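Major extracellular endoglucanase (Xanthomonas campestris pv. campestris, PDB 4TUF) hydrolyses internal beta-1,4-glucosidic linkages in cellulose, lichenin and cereal beta-D-glucans, and is represented here by its family 5 catalytic domain. Local coordinates at residues A[229-234]-A[270-275]; A[215-220]-A[262-267]; A[26-31]-A[110-115]. One frame throughout, in Å; residues are numbered along the deposited sequence.

Contact 1 of 3, residues A[229-234]-A[270-275]; sequences NRLLLA and GTHALL. With 2HP (dihydrogenphosphate ion), chain F; 2HP (dihydrogenphosphate ion), chain I.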
loop_
_atom_site.group_PDB
_atom_site.type_symbol
_atom_site.label_atom_id
_atom_site.label_comp_id
_atom_site.label_asym_id
_atom_site.label_seq_id
_atom_site.Cartn_x
_atom_site.Cartn_y
_atom_site.Cartn_z
ATOM N N ASN A 229 10.260 11.144 12.751
ATOM C CA ASN A 229 8.869 11.534 12.945
ATOM C C ASN A 229 8.076 11.639 11.634
ATOM O O ASN A 229 7.002 12.245 11.604
ATOM C CB ASN A 229 8.788 12.854 13.725
ATOM C CG ASN A 229 9.479 14.012 13.021
ATOM O OD1 ASN A 229 9.801 13.946 11.831
ATOM N ND2 ASN A 229 9.695 15.096 13.761
ATOM N N ARG A 230 8.600 11.042 10.565
ATOM C CA ARG A 230 7.853 10.929 9.312
ATOM C C ARG A 230 7.908 9.524 8.730
ATOM O O ARG A 230 7.075 9.165 7.898
ATOM C CB ARG A 230 8.379 11.913 8.267
ATOM C CG ARG A 230 8.179 13.369 8.612
ATOM C CD ARG A 230 6.724 13.705 8.784
ATOM N NE ARG A 230 6.549 15.137 8.993
ATOM C CZ ARG A 230 6.616 15.725 10.179
ATOM N NH1 ARG A 230 6.456 17.033 10.280
ATOM N NH2 ARG A 230 6.848 15.004 11.263
ATOM N N LEU A 231 8.895 8.737 9.149
ATOM C CA LEU A 231 9.137 7.436 8.532
ATOM C C LEU A 231 8.128 6.381 8.957
ATOM O O LEU A 231 7.997 6.059 10.136
ATOM C CB LEU A 231 10.542 6.943 8.851
ATOM C CG LEU A 231 10.844 5.530 8.353
ATOM C CD1 LEU A 231 10.735 5.435 6.832
ATOM C CD2 LEU A 231 12.216 5.101 8.828
ATOM N N LEU A 232 7.424 5.843 7.972
ATOM C CA LEU A 232 6.442 4.796 8.198
ATOM C C LEU A 232 6.856 3.580 7.378
ATOM O O LEU A 232 6.965 3.666 6.156
ATOM C CB LEU A 232 5.044 5.288 7.810
ATOM C CG LEU A 232 3.835 4.352 7.866
ATOM C CD1 LEU A 232 3.507 3.925 9.295
ATOM C CD2 LEU A 232 2.633 5.029 7.217
ATOM N N LEU A 233 7.130 2.462 8.043
ATOM C CA LEU A 233 7.538 1.254 7.332
ATOM C C LEU A 233 6.299 0.469 6.911
ATOM O O LEU A 233 5.384 0.249 7.715
ATOM C CB LEU A 233 8.448 0.392 8.201
ATOM C CG LEU A 233 9.792 0.957 8.664
ATOM C CD1 LEU A 233 10.452 -0.041 9.594
ATOM C CD2 LEU A 233 10.705 1.262 7.485
ATOM N N ALA A 234 6.265 0.051 5.649
ATOM C CA ALA A 234 5.051 -0.543 5.097
ATOM C C ALA A 234 5.319 -1.736 4.183
ATOM O O ALA A 234 5.014 -1.688 2.997
ATOM C CB ALA A 234 4.255 0.521 4.344
ATOM N N GLY A 270 8.947 -2.882 17.207
ATOM C CA GLY A 270 9.181 -2.318 18.523
ATOM C C GLY A 270 9.939 -1.005 18.519
ATOM O O GLY A 270 9.933 -0.283 19.515
ATOM N N THR A 271 10.589 -0.686 17.404
ATOM C CA THR A 271 11.394 0.532 17.325
ATOM C C THR A 271 10.999 1.452 16.162
ATOM O O THR A 271 11.442 2.598 16.092
ATOM C CB THR A 271 12.891 0.191 17.208
ATOM O OG1 THR A 271 13.096 -0.683 16.092
ATOM C CG2 THR A 271 13.375 -0.498 18.469
ATOM N N HIS A 272 10.167 0.953 15.254
ATOM C CA HIS A 272 9.679 1.763 14.140
ATOM C C HIS A 272 8.166 1.692 14.015
ATOM O O HIS A 272 7.565 0.655 14.286
ATOM C CB HIS A 272 10.302 1.312 12.820
ATOM C CG HIS A 272 11.774 1.556 12.720
ATOM N ND1 HIS A 272 12.710 0.682 13.233
ATOM C CD2 HIS A 272 12.472 2.567 12.153
ATOM C CE1 HIS A 272 13.921 1.150 12.992
ATOM N NE2 HIS A 272 13.805 2.292 12.339
ATOM N N ALA A 273 7.550 2.793 13.598
ATOM C CA ALA A 273 6.147 2.761 13.206
ATOM C C ALA A 273 6.027 1.810 12.031
ATOM O O ALA A 273 6.740 1.962 11.038
ATOM C CB ALA A 273 5.641 4.146 12.837
ATOM N N LEU A 274 5.146 0.821 12.151
ATOM C CA LEU A 274 5.028 -0.205 11.124
ATOM C C LEU A 274 3.594 -0.672 10.923
ATOM O O LEU A 274 2.820 -0.803 11.871
ATOM C CB LEU A 274 5.925 -1.395 11.472
ATOM C CG LEU A 274 6.162 -2.489 10.425
ATOM C CD1 LEU A 274 7.540 -3.101 10.619
ATOM C CD2 LEU A 274 5.092 -3.574 10.494
ATOM N N LEU A 275 3.254 -0.906 9.664
ATOM C CA LEU A 275 1.991 -1.517 9.285
ATOM C C LEU A 275 2.196 -2.231 7.953
ATOM O O LEU A 275 3.224 -2.050 7.305
ATOM C CB LEU A 275 0.876 -0.467 9.191
ATOM C CG LEU A 275 1.095 0.833 8.401
ATOM C CD1 LEU A 275 1.178 0.614 6.899
ATOM C CD2 LEU A 275 -0.014 1.825 8.714
HETATM P P 2HP F . 6.394 17.620 14.043
HETATM O O1 2HP F . 6.570 18.427 15.308
HETATM O O2 2HP F . 6.689 16.169 14.341
HETATM O O3 2HP F . 4.972 17.750 13.545
HETATM O O4 2HP F . 7.345 18.129 12.985
HETATM P P 2HP I . 16.618 -1.247 14.616
HETATM O O1 2HP I . 16.845 -0.354 15.815
HETATM O O2 2HP I . 15.135 -1.460 14.434
HETATM O O3 2HP I . 17.190 -0.590 13.381
HETATM O O4 2HP I . 17.297 -2.581 14.824
#
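Leu233 of segment 229-234 and Leu274 of segment 270-275 sit abreast, their CA atoms 4.8 Å apart, on backbones that run the same way with end-to-end directions 37° apart. Leu233 bonds to both neighbours of Leu274, the parallel pattern: its N donates to Ala273 O at 3.1 Å, and its O takes the N-H of Leu275 at the same distance. Just beyond, Ala234 CA makes a CA-H...O contact with Leu275 O at 3.2 Å.

Leucines pack on both sides of this bridge. Leu233 CG lies anti to its carbonyl carbon (chi1 -62°), and CD1 beyond it meets His272 CB at 3.5 Å; Leu231 CD2 reaches CD2 of the same ring more loosely. Elsewhere, Leu232 CD1 touches Leu275 CG at 4.0 Å, the two side chains crossing at about a right angle, and also meets Ala273 CB. One phosphate ion lies at the His272 ring edge and is hydrogen-bonded by Thr271 OG1; another takes two bonds from Arg230 NH1 and NH2.

Strand 231-238 and strand 276-280 are joined through helix 257-266 by a right-handed beta-alpha-beta crossover, as in the TIM barrel of family 5 cellulases.

Contact 2 of 3, residues A[215-220]-A[262-267]; sequences NLQPLA and ERHFGQ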
loop_
_atom_site.group_PDB
_atom_site.type_symbol
_atom_site.label_atom_id
_atom_site.label_comp_id
_atom_site.label_asym_id
_atom_site.label_seq_id
_atom_site.Cartn_x
_atom_site.Cartn_y
_atom_site.Cartn_z
ATOM N N ASN A 215 10.841 -7.673 2.550
ATOM C CA ASN A 215 12.010 -7.868 3.409
ATOM C C ASN A 215 12.570 -6.561 3.950
ATOM O O ASN A 215 12.983 -5.691 3.186
ATOM C CB ASN A 215 13.114 -8.611 2.653
ATOM C CG ASN A 215 14.263 -9.040 3.557
ATOM O OD1 ASN A 215 14.136 -9.067 4.782
ATOM N ND2 ASN A 215 15.389 -9.386 2.951
ATOM N N LEU A 216 12.605 -6.438 5.272
ATOM C CA LEU A 216 13.139 -5.239 5.906
ATOM C C LEU A 216 14.438 -5.506 6.671
ATOM O O LEU A 216 14.983 -4.598 7.307
ATOM C CB LEU A 216 12.102 -4.640 6.850
ATOM C CG LEU A 216 10.992 -3.828 6.197
ATOM C CD1 LEU A 216 9.984 -3.434 7.252
ATOM C CD2 LEU A 216 11.578 -2.600 5.529
ATOM N N GLN A 217 14.927 -6.742 6.602
ATOM C CA GLN A 217 16.115 -7.153 7.356
ATOM C C GLN A 217 17.332 -6.216 7.234
ATOM O O GLN A 217 17.968 -5.925 8.247
ATOM C CB GLN A 217 16.538 -8.569 6.951
ATOM C CG GLN A 217 15.703 -9.685 7.545
ATOM C CD GLN A 217 15.974 -11.013 6.866
ATOM O OE1 GLN A 217 16.714 -11.849 7.382
ATOM N NE2 GLN A 217 15.385 -11.205 5.689
ATOM N N PRO A 218 17.666 -5.742 6.012
ATOM C CA PRO A 218 18.879 -4.915 5.913
ATOM C C PRO A 218 18.806 -3.570 6.650
ATOM O O PRO A 218 19.833 -2.904 6.795
ATOM C CB PRO A 218 19.021 -4.688 4.403
ATOM C CG PRO A 218 18.320 -5.832 3.779
ATOM C CD PRO A 218 17.139 -6.077 4.675
ATOM N N LEU A 219 17.623 -3.184 7.117
ATOM C CA LEU A 219 17.465 -1.959 7.901
ATOM C C LEU A 219 18.228 -2.034 9.227
ATOM O O LEU A 219 18.552 -1.017 9.838
ATOM C CB LEU A 219 15.980 -1.688 8.157
ATOM C CG LEU A 219 15.592 -0.472 8.994
ATOM C CD1 LEU A 219 16.145 0.803 8.369
ATOM C CD2 LEU A 219 14.083 -0.391 9.130
ATOM N N ALA A 220 18.519 -3.248 9.672
ATOM C CA ALA A 220 19.250 -3.430 10.918
ATOM C C ALA A 220 20.718 -3.033 10.764
ATOM O O ALA A 220 21.367 -2.642 11.733
ATOM C CB ALA A 220 19.134 -4.872 11.390
ATOM N N GLU A 262 8.367 -12.348 11.793
ATOM C CA GLU A 262 9.251 -11.616 12.690
ATOM C C GLU A 262 10.547 -11.252 11.979
ATOM O O GLU A 262 10.968 -10.098 11.999
ATOM C CB GLU A 262 9.546 -12.435 13.949
ATOM C CG GLU A 262 10.433 -11.735 14.968
ATOM C CD GLU A 262 9.690 -10.686 15.779
ATOM O OE1 GLU A 262 8.479 -10.478 15.538
ATOM O OE2 GLU A 262 10.322 -10.071 16.666
ATOM N N ARG A 263 11.159 -12.240 11.335
ATOM C CA ARG A 263 12.393 -12.034 10.586
ATOM C C ARG A 263 12.283 -10.972 9.493
ATOM O O ARG A 263 13.130 -10.085 9.393
ATOM C CB ARG A 263 12.851 -13.346 9.952
ATOM C CG ARG A 263 14.108 -13.196 9.124
ATOM C CD ARG A 263 14.885 -14.491 9.064
ATOM N NE ARG A 263 14.229 -15.497 8.238
ATOM C CZ ARG A 263 14.132 -16.780 8.568
ATOM N NH1 ARG A 263 14.641 -17.209 9.715
ATOM N NH2 ARG A 263 13.523 -17.631 7.753
ATOM N N HIS A 264 11.298 -11.132 8.614
ATOM C CA HIS A 264 11.074 -10.219 7.493
ATOM C C HIS A 264 10.644 -8.789 7.824
ATOM O O HIS A 264 11.166 -7.849 7.248
ATOM C CB HIS A 264 10.092 -10.837 6.503
ATOM C CG HIS A 264 10.619 -12.049 5.807
ATOM N ND1 HIS A 264 9.805 -12.943 5.153
ATOM C CD2 HIS A 264 11.878 -12.517 5.664
ATOM C CE1 HIS A 264 10.538 -13.908 4.635
ATOM N NE2 HIS A 264 11.800 -13.672 4.933
ATOM N N PHE A 265 9.708 -8.615 8.747
ATOM C CA PHE A 265 9.321 -7.269 9.145
ATOM C C PHE A 265 9.098 -7.026 10.620
ATOM O O PHE A 265 9.244 -5.945 11.091
ATOM C CB PHE A 265 8.101 -6.792 8.359
ATOM C CG PHE A 265 6.912 -7.666 8.493
ATOM C CD1 PHE A 265 6.744 -8.709 7.664
ATOM C CD2 PHE A 265 5.980 -7.434 9.449
ATOM C CE1 PHE A 265 5.665 -9.515 7.781
ATOM C CE2 PHE A 265 4.896 -8.237 9.584
ATOM C CZ PHE A 265 4.739 -9.281 8.747
ATOM N N GLY A 266 8.681 -8.056 11.317
ATOM C CA GLY A 266 8.120 -7.945 12.641
ATOM C C GLY A 266 9.046 -7.439 13.694
ATOM O O GLY A 266 8.684 -6.724 14.582
ATOM N N GLN A 267 10.271 -7.867 13.586
ATOM C CA GLN A 267 11.305 -7.494 14.547
ATOM C C GLN A 267 11.542 -5.984 14.622
ATOM O O GLN A 267 12.183 -5.495 15.555
ATOM C CB GLN A 267 12.617 -8.198 14.200
ATOM C CG GLN A 267 13.082 -7.926 12.779
ATOM C CD GLN A 267 14.506 -8.370 12.532
ATOM O OE1 GLN A 267 15.409 -8.056 13.306
ATOM N NE2 GLN A 267 14.716 -9.107 11.451
#
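Between barrel strands 192-195 and 231-238 runs a long loop, and its turn at Asn215-Gln217 lies against the C-terminal end of helix 257-266, joining Leu216 to His264 and Gln217 to Arg263. The one hydrogen bond between the two segments is Leu216 N to His264 O, 2.8 Å. Leu216 CD1 meets Phe265 CB at 4.0 Å, the side chains crossing at a slant, and both residues also pack on Pro235 of strand 231-238.

Gln217 lies across the helix end. Its CG, anti to the carbonyl carbon (chi1 -77°), comes 3.2 Å from Arg263 O, and the extended chain carries the amide on until OE1 lies against Arg263 CG at 3.4 Å. Its NE2 sits at the edge of the His264 ring, 3.7 Å from CD2. Asn215 OD1 fixes this amide: it accepts Gln217 N, closing an Asx turn, and Gln217 NE2 at 2.6 Å, the two donors arriving from opposite faces of the Asn215 amide plane. Thr206 N bonds to Gln217 OE1.

Near the helix end, where backbone carbonyls run short of helical partners, two are taken up by other groups: His264 O by Leu216 N, and Arg263 O by Gln267 NE2 at 2.8 Å. A single hydrogen bond thus spans the segments, while those from Asn215 and Thr206 hold the Gln217 amide in place against the helix.

Contact 3 of 3, residues A[26-31]-A[110-115]; sequences GFETGN and HHTPDC. With 2HP (dihydrogenphosphate ion), chain J.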
loop_
_atom_site.group_PDB
_atom_site.type_symbol
_atom_site.label_atom_id
_atom_site.label_comp_id
_atom_site.label_asym_id
_atom_site.label_seq_id
_atom_site.Cartn_x
_atom_site.Cartn_y
_atom_site.Cartn_z
ATOM N N GLY A 26 -6.825 0.921 -9.758
ATOM C CA GLY A 26 -7.405 1.408 -10.988
ATOM C C GLY A 26 -6.565 2.522 -11.585
ATOM O O GLY A 26 -6.226 2.483 -12.770
ATOM N N PHE A 27 -6.211 3.506 -10.760
ATOM C CA PHE A 27 -5.497 4.691 -11.234
ATOM C C PHE A 27 -4.078 4.379 -11.713
ATOM O O PHE A 27 -3.406 5.246 -12.270
ATOM C CB PHE A 27 -5.438 5.762 -10.136
ATOM C CG PHE A 27 -6.726 6.521 -9.945
ATOM C CD1 PHE A 27 -7.148 7.443 -10.889
ATOM C CD2 PHE A 27 -7.505 6.323 -8.816
ATOM C CE1 PHE A 27 -8.327 8.143 -10.718
ATOM C CE2 PHE A 27 -8.684 7.020 -8.639
ATOM C CZ PHE A 27 -9.097 7.931 -9.591
ATOM N N GLU A 28 -3.618 3.150 -11.495
ATOM C CA GLU A 28 -2.276 2.770 -11.918
ATOM C C GLU A 28 -2.336 1.839 -13.121
ATOM O O GLU A 28 -1.338 1.219 -13.488
ATOM C CB GLU A 28 -1.507 2.114 -10.762
ATOM C CG GLU A 28 -1.755 0.619 -10.558
ATOM C CD GLU A 28 -3.195 0.277 -10.198
ATOM O OE1 GLU A 28 -3.975 1.193 -9.843
ATOM O OE2 GLU A 28 -3.541 -0.924 -10.267
ATOM N N THR A 29 -3.508 1.754 -13.742
ATOM C CA THR A 29 -3.706 0.846 -14.866
ATOM C C THR A 29 -4.007 1.578 -16.166
ATOM O O THR A 29 -4.085 2.806 -16.202
ATOM C CB THR A 29 -4.853 -0.132 -14.597
ATOM O OG1 THR A 29 -6.104 0.547 -14.767
ATOM C CG2 THR A 29 -4.753 -0.695 -13.184
ATOM N N GLY A 30 -4.195 0.802 -17.230
ATOM C CA GLY A 30 -4.463 1.350 -18.543
ATOM C C GLY A 30 -5.722 2.186 -18.606
ATOM O O GLY A 30 -5.865 3.015 -19.501
ATOM N N ASN A 31 -6.630 1.972 -17.656
ATOM C CA ASN A 31 -7.885 2.719 -17.584
ATOM C C ASN A 31 -7.730 4.101 -16.957
ATOM O O ASN A 31 -8.533 4.995 -17.221
ATOM C CB ASN A 31 -8.927 1.928 -16.797
ATOM C CG ASN A 31 -9.341 0.649 -17.497
ATOM O OD1 ASN A 31 -9.150 0.497 -18.705
ATOM N ND2 ASN A 31 -9.921 -0.276 -16.740
ATOM N N HIS A 110 2.966 5.246 -5.470
ATOM C CA HIS A 110 3.583 5.246 -6.797
ATOM C C HIS A 110 3.781 3.806 -7.241
ATOM O O HIS A 110 4.802 3.181 -6.931
ATOM C CB HIS A 110 4.918 5.991 -6.783
ATOM C CG HIS A 110 5.468 6.266 -8.146
ATOM N ND1 HIS A 110 5.842 5.262 -9.015
ATOM C CD2 HIS A 110 5.701 7.433 -8.794
ATOM C CE1 HIS A 110 6.278 5.798 -10.142
ATOM N NE2 HIS A 110 6.206 7.115 -10.032
ATOM N N HIS A 111 2.807 3.282 -7.974
ATOM C CA HIS A 111 2.671 1.837 -8.105
ATOM C C HIS A 111 3.457 1.260 -9.268
ATOM O O HIS A 111 4.131 0.232 -9.130
ATOM C CB HIS A 111 1.194 1.478 -8.250
ATOM C CG HIS A 111 0.851 0.114 -7.746
ATOM N ND1 HIS A 111 0.660 -0.156 -6.409
ATOM C CD2 HIS A 111 0.657 -1.056 -8.401
ATOM C CE1 HIS A 111 0.364 -1.437 -6.262
ATOM N NE2 HIS A 111 0.355 -2.004 -7.455
ATOM N N THR A 112 3.362 1.913 -10.419
ATOM C CA THR A 112 4.015 1.417 -11.625
ATOM C C THR A 112 4.470 2.569 -12.496
ATOM O O THR A 112 3.769 3.573 -12.608
ATOM C CB THR A 112 3.082 0.503 -12.442
ATOM O OG1 THR A 112 3.624 0.321 -13.758
ATOM C CG2 THR A 112 1.705 1.120 -12.563
ATOM N N PRO A 113 5.654 2.430 -13.115
ATOM C CA PRO A 113 6.202 3.473 -13.992
ATOM C C PRO A 113 5.525 3.569 -15.356
ATOM O O PRO A 113 5.746 4.566 -16.042
ATOM C CB PRO A 113 7.664 3.048 -14.160
ATOM C CG PRO A 113 7.635 1.561 -14.001
ATOM C CD PRO A 113 6.584 1.298 -12.954
ATOM N N ASP A 114 4.725 2.573 -15.743
ATOM C CA ASP A 114 4.192 2.523 -17.105
ATOM C C ASP A 114 2.763 2.013 -17.212
ATOM O O ASP A 114 2.368 1.501 -18.260
ATOM C CB ASP A 114 5.088 1.650 -17.995
ATOM C CG ASP A 114 5.284 0.235 -17.447
ATOM O OD1 ASP A 114 4.397 -0.288 -16.734
ATOM O OD2 ASP A 114 6.340 -0.365 -17.740
ATOM N N CYS A 115 2.000 2.137 -16.132
ATOM C CA CYS A 115 0.598 1.722 -16.138
ATOM C C CYS A 115 0.438 0.247 -16.531
ATOM O O CYS A 115 -0.567 -0.145 -17.125
ATOM C CB CYS A 115 -0.218 2.633 -17.070
ATOM S SG CYS A 115 -0.482 4.293 -16.385
HETATM P P 2HP J . 5.748 -4.483 -18.379
HETATM O O1 2HP J . 5.207 -3.223 -17.743
HETATM O O2 2HP J . 6.658 -5.194 -17.403
HETATM O O3 2HP J . 4.595 -5.391 -18.734
HETATM O O4 2HP J . 6.532 -4.135 -19.625
#
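The His111 ring and the Glu28 carboxylate are the flat groups here, their planes 67° apart on side chains that lie side by side and point the same way. Glu28 CG approaches the ring obliquely, 3.6 Å from His111 CD2, while Phe25 meets the imidazole edge-to-face and Asp109 OD2 bonds to its ND1. Both residues belong to loops at the C-terminal ends of strands 16-23 and 105-110, the end of a TIM barrel where the active site lies. The His111 side chain is about 4 Å from that of Glu278 and about 6 Å from that of Glu157, the nucleophile and proton donor assigned by similarity, consistent with a place in the catalytic cleft.

Glu28 also braces its own loop. Residues 26-29 form a type I turn, and the carboxylate folds back over it, with OE1 using its syn lone pair to accept Gly26 N at 2.9 Å. Gly26 O takes two donors, Thr29 N and Thr29 OG1, and the same hydroxyl receives Asn31 N in an ST turn.

No hydrogen bond links the two loops; they meet through carbon atoms and carbonyls. Glu28 CB touches His111 CB at 3.7 Å. Thr112 CG2 lies between its own backbone N and carbonyl carbon, facing Glu28 O and CB, while OG1, anti to N (chi1 165°), is left to receive Asp114 N in a second ST turn and to bond Gly117 O. A phosphate ion lies by the Asp114 carboxylate and is hydrogen-bonded by Gly117 N. Cys115 CA makes a CA-H...O contact with Glu28 O at 3.3 Å. Cys115 carries a disulfide to Cys62, tying this loop to the one after strand 56-61, and its SG lies 3.9 Å from Thr29 O.

Contacts 1 and 2 form one continuous patch, their centres about 12 Å apart. Strand 231-238 leads into helix 257-266, and the segments of the two contacts alternate along the chain. Leu233 CD1 packs on Leu219 CD2 at 3.7 Å, and Leu274 CD1 meets Phe265 O at 3.3 Å; Leu219, Thr271 and His272 share a phosphate-ion pocket. Contact 3 lies on the other side of the chain's centre, about 26 Å from contact 1 and about 28 Å from contact 2 between centres. Of the three, contact 3 is nearest Glu278, the nucleophile by similarity; side chain to side chain, Ala234 of contact 1 is about 8 Å and Phe265 of contact 2 about 11 Å from it.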